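Long-range contact in 15-O-acetyltransferase (Fusarium sporotrichioides, PDB 3FOT), which transfers an acetyl group to the 15-hydroxyl of trichothecene intermediates in the biosynthesis of mycotoxins such as T-2 toxin: residues A[33-45]-A[410-422]. Sequence-based numbering, arbitrary orientation.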
# COMPACT_ATOMS: atom_id res chain seq x y z
N CYS A 33 -8.60 1.44 16.96
CA CYS A 33 -8.27 0.81 15.69
C CYS A 33 -8.30 -0.72 15.84
O CYS A 33 -8.32 -1.24 16.97
CB CYS A 33 -6.92 1.33 15.16
SG CYS A 33 -5.47 0.50 15.79
N VAL A 34 -8.33 -1.43 14.70
CA VAL A 34 -8.60 -2.88 14.70
C VAL A 34 -7.82 -3.58 13.60
O VAL A 34 -7.56 -2.98 12.55
CB VAL A 34 -10.14 -3.18 14.56
CG1 VAL A 34 -10.73 -2.66 13.23
CG2 VAL A 34 -10.43 -4.70 14.73
N GLY A 35 -7.41 -4.81 13.87
CA GLY A 35 -6.80 -5.63 12.83
C GLY A 35 -5.49 -5.04 12.37
O GLY A 35 -4.65 -4.65 13.19
N ALA A 36 -5.29 -5.00 11.05
CA ALA A 36 -4.02 -4.52 10.49
C ALA A 36 -3.70 -3.09 10.91
O ALA A 36 -2.51 -2.70 10.98
CB ALA A 36 -4.02 -4.65 8.98
N GLU A 37 -4.72 -2.31 11.24
CA GLU A 37 -4.47 -0.96 11.80
C GLU A 37 -3.59 -1.00 13.03
O GLU A 37 -2.72 -0.17 13.19
CB GLU A 37 -5.80 -0.25 12.13
CG GLU A 37 -6.63 0.11 10.91
CD GLU A 37 -8.03 0.62 11.27
OE1 GLU A 37 -8.46 0.39 12.43
OE2 GLU A 37 -8.69 1.20 10.39
N ALA A 38 -3.84 -1.97 13.91
CA ALA A 38 -3.12 -2.08 15.18
C ALA A 38 -1.64 -2.39 14.95
O ALA A 38 -0.80 -1.98 15.75
CB ALA A 38 -3.79 -3.14 16.05
N ILE A 39 -1.34 -3.12 13.87
CA ILE A 39 0.05 -3.40 13.52
C ILE A 39 0.77 -2.10 13.14
O ILE A 39 1.78 -1.72 13.76
CB ILE A 39 0.17 -4.44 12.35
CG1 ILE A 39 -0.40 -5.79 12.76
CG2 ILE A 39 1.65 -4.65 12.01
CD1 ILE A 39 -0.57 -6.78 11.60
N VAL A 40 0.23 -1.39 12.14
CA VAL A 40 0.90 -0.18 11.65
C VAL A 40 0.82 0.98 12.64
O VAL A 40 1.64 1.91 12.58
CB VAL A 40 0.41 0.24 10.23
CG1 VAL A 40 0.61 -0.95 9.24
CG2 VAL A 40 -1.06 0.64 10.24
N GLY A 41 -0.20 0.94 13.50
CA GLY A 41 -0.41 1.92 14.56
C GLY A 41 0.41 1.76 15.84
O GLY A 41 0.40 2.67 16.66
N LEU A 42 1.11 0.63 16.03
CA LEU A 42 1.95 0.46 17.24
C LEU A 42 2.74 1.73 17.52
O LEU A 42 3.49 2.20 16.67
CB LEU A 42 2.91 -0.71 17.13
CG LEU A 42 2.31 -2.11 17.09
CD1 LEU A 42 3.41 -3.14 16.77
CD2 LEU A 42 1.67 -2.41 18.43
N GLU A 43 2.53 2.30 18.70
CA GLU A 43 3.09 3.62 19.00
C GLU A 43 4.58 3.75 18.68
O GLU A 43 4.99 4.70 18.01
CB GLU A 43 2.76 4.05 20.43
CG GLU A 43 3.18 5.48 20.70
CD GLU A 43 2.73 5.99 22.03
OE1 GLU A 43 2.13 5.22 22.83
OE2 GLU A 43 3.01 7.16 22.28
N GLU A 44 5.38 2.79 19.15
CA GLU A 44 6.84 2.84 18.96
C GLU A 44 7.30 2.76 17.49
O GLU A 44 8.43 3.13 17.17
CB GLU A 44 7.55 1.77 19.82
CG GLU A 44 7.26 0.30 19.48
CD GLU A 44 6.03 -0.30 20.16
OE1 GLU A 44 5.18 0.44 20.73
OE2 GLU A 44 5.89 -1.55 20.07
N LYS A 45 6.43 2.24 16.63
CA LYS A 45 6.71 2.13 15.20
C LYS A 45 6.09 3.28 14.41
O LYS A 45 6.75 3.87 13.54
CB LYS A 45 6.22 0.79 14.67
CG LYS A 45 6.82 -0.39 15.39
CD LYS A 45 6.74 -1.58 14.47
CE LYS A 45 6.83 -2.89 15.22
NZ LYS A 45 8.19 -3.09 15.76
N GLY A 410 -9.00 -12.04 9.72
CA GLY A 410 -7.92 -11.04 9.55
C GLY A 410 -7.87 -10.09 10.73
O GLY A 410 -6.82 -9.85 11.30
N LEU A 411 -9.02 -9.54 11.09
CA LEU A 411 -9.09 -8.56 12.17
C LEU A 411 -8.58 -9.18 13.46
O LEU A 411 -7.79 -8.59 14.19
CB LEU A 411 -10.52 -8.04 12.33
CG LEU A 411 -11.11 -7.31 11.12
CD1 LEU A 411 -12.56 -6.93 11.42
CD2 LEU A 411 -10.28 -6.08 10.72
N ARG A 412 -9.02 -10.41 13.73
CA ARG A 412 -8.66 -11.08 14.97
C ARG A 412 -7.18 -11.47 15.02
O ARG A 412 -6.50 -11.25 16.03
CB ARG A 412 -9.57 -12.33 15.14
CG ARG A 412 -9.47 -12.94 16.49
CD ARG A 412 -10.48 -14.06 16.61
NE ARG A 412 -10.39 -14.72 17.90
CZ ARG A 412 -10.76 -15.99 18.12
NH1 ARG A 412 -11.23 -16.73 17.13
NH2 ARG A 412 -10.65 -16.52 19.33
N VAL A 413 -6.68 -12.06 13.94
CA VAL A 413 -5.29 -12.49 13.93
C VAL A 413 -4.32 -11.33 13.82
O VAL A 413 -3.21 -11.40 14.36
CB VAL A 413 -4.97 -13.56 12.85
CG1 VAL A 413 -5.89 -14.80 13.04
CG2 VAL A 413 -5.07 -13.01 11.43
N HIS A 414 -4.73 -10.26 13.13
CA HIS A 414 -3.85 -9.08 13.08
C HIS A 414 -3.83 -8.34 14.43
O HIS A 414 -2.81 -7.75 14.80
CB HIS A 414 -4.23 -8.14 11.93
CG HIS A 414 -3.88 -8.66 10.57
ND1 HIS A 414 -4.58 -8.29 9.44
CD2 HIS A 414 -2.90 -9.50 10.15
CE1 HIS A 414 -4.04 -8.88 8.38
NE2 HIS A 414 -3.02 -9.62 8.79
N ASN A 415 -4.94 -8.36 15.17
CA ASN A 415 -4.87 -7.89 16.56
C ASN A 415 -3.77 -8.66 17.33
O ASN A 415 -2.94 -8.07 18.06
CB ASN A 415 -6.20 -8.07 17.28
CG ASN A 415 -7.22 -7.00 16.92
OD1 ASN A 415 -6.90 -5.95 16.36
ND2 ASN A 415 -8.47 -7.27 17.27
N PHE A 416 -3.76 -9.97 17.16
CA PHE A 416 -2.75 -10.80 17.80
C PHE A 416 -1.33 -10.44 17.32
O PHE A 416 -0.40 -10.31 18.11
CB PHE A 416 -3.04 -12.28 17.57
CG PHE A 416 -1.92 -13.18 18.00
CD1 PHE A 416 -1.79 -13.55 19.34
CD2 PHE A 416 -0.94 -13.59 17.09
CE1 PHE A 416 -0.71 -14.36 19.76
CE2 PHE A 416 0.13 -14.39 17.49
CZ PHE A 416 0.24 -14.78 18.83
N GLU A 417 -1.20 -10.25 16.01
CA GLU A 417 0.09 -9.93 15.42
C GLU A 417 0.68 -8.61 15.96
O GLU A 417 1.89 -8.52 16.26
CB GLU A 417 -0.08 -9.89 13.91
CG GLU A 417 1.21 -9.77 13.14
CD GLU A 417 1.02 -10.13 11.68
OE1 GLU A 417 -0.03 -10.71 11.31
OE2 GLU A 417 1.96 -9.84 10.91
N ALA A 418 -0.18 -7.61 16.12
CA ALA A 418 0.23 -6.32 16.68
C ALA A 418 0.78 -6.48 18.11
O ALA A 418 1.84 -5.93 18.46
CB ALA A 418 -0.95 -5.35 16.66
N SER A 419 0.07 -7.27 18.90
CA SER A 419 0.49 -7.57 20.27
C SER A 419 1.80 -8.34 20.30
O SER A 419 2.69 -8.04 21.13
CB SER A 419 -0.60 -8.37 20.96
OG SER A 419 -1.58 -7.48 21.45
N TYR A 420 1.94 -9.31 19.38
CA TYR A 420 3.20 -10.08 19.24
C TYR A 420 4.37 -9.15 18.90
O TYR A 420 5.46 -9.23 19.50
CB TYR A 420 3.06 -11.17 18.17
CG TYR A 420 4.24 -12.12 18.11
CD1 TYR A 420 4.22 -13.33 18.81
CD2 TYR A 420 5.37 -11.81 17.37
CE1 TYR A 420 5.30 -14.20 18.77
CE2 TYR A 420 6.47 -12.67 17.32
CZ TYR A 420 6.42 -13.87 18.02
OH TYR A 420 7.50 -14.70 17.96
N LEU A 421 4.15 -8.25 17.95
CA LEU A 421 5.21 -7.35 17.52
C LEU A 421 5.59 -6.30 18.56
O LEU A 421 6.74 -5.85 18.60
CB LEU A 421 4.85 -6.66 16.21
CG LEU A 421 4.83 -7.63 15.02
CD1 LEU A 421 4.09 -6.94 13.87
CD2 LEU A 421 6.23 -8.07 14.62
N HIS A 422 4.63 -5.93 19.39
CA HIS A 422 4.91 -5.04 20.51
C HIS A 422 5.80 -5.78 21.51
O HIS A 422 6.78 -5.21 22.03
CB HIS A 422 3.62 -4.57 21.19
CG HIS A 422 3.87 -3.71 22.39
ND1 HIS A 422 4.60 -2.54 22.33
CD2 HIS A 422 3.54 -3.87 23.69
CE1 HIS A 422 4.69 -2.01 23.54
NE2 HIS A 422 4.06 -2.80 24.38
O HOH W 1 -7.54 -3.63 18.12
O HOH W 2 -6.91 -6.85 9.52
O HOH W 3 7.60 -3.19 18.77
O HOH W 4 8.38 -3.04 21.76
O HOH W 5 8.62 -5.81 15.99
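Ile-39 is the knob of this contact, set in a hole formed by His-414, Glu-417, Ala-418 and Leu-421. With CG1 anti to the carbonyl carbon (chi1 -63°), CG2 meets Leu-421 CD1 at 3.8 Å. The other branch runs along the helix surface, and CD1 ends against the carboxyl carbon of Glu-417, CD, at 3.7 Å. That carboxylate is held by Tyr-255 of helix 246-264, which packs on another side of helix 410-422. Ala-418 points at the short helix 36-41, and its CB comes within 3.6 Å of Ala-38 CB. These small side chains let the helix axes approach to 7.5 Å, nearly parallel at 20°. Leu-42 continues the apolar seam over Ala-418 and Leu-421.

Gly-35 comes close to the helix backbone, its CA making a CA-H...O contact with Leu-411 O (3.4 Å). Its N-H bonds to Asn-415 OD1 at 2.8 Å, with the donor well above the amide plane. A water joins the same OD1 to Cys-33 O. His-414 CB packs on the Gly-35 carbonyl carbon, while a second water sits in the ring plane and links His-414 ND1 to Ala-36 N. At the far end, His-422 ND1 donates to Glu-44 OE2 (2.8 Å, 173°). OE2 lies almost in the imidazole plane; ND1 comes from the syn side, but tilted out of the carboxylate plane.

The arrangement is a short helix packed nearly parallel on helix 406-423, with one knob-into-hole contact at Ile-39. It includes His-414, which binds 15-deacetylcalonectrin, so it lies at the trichothecene site of this BAHD-superfamily acetyltransferase.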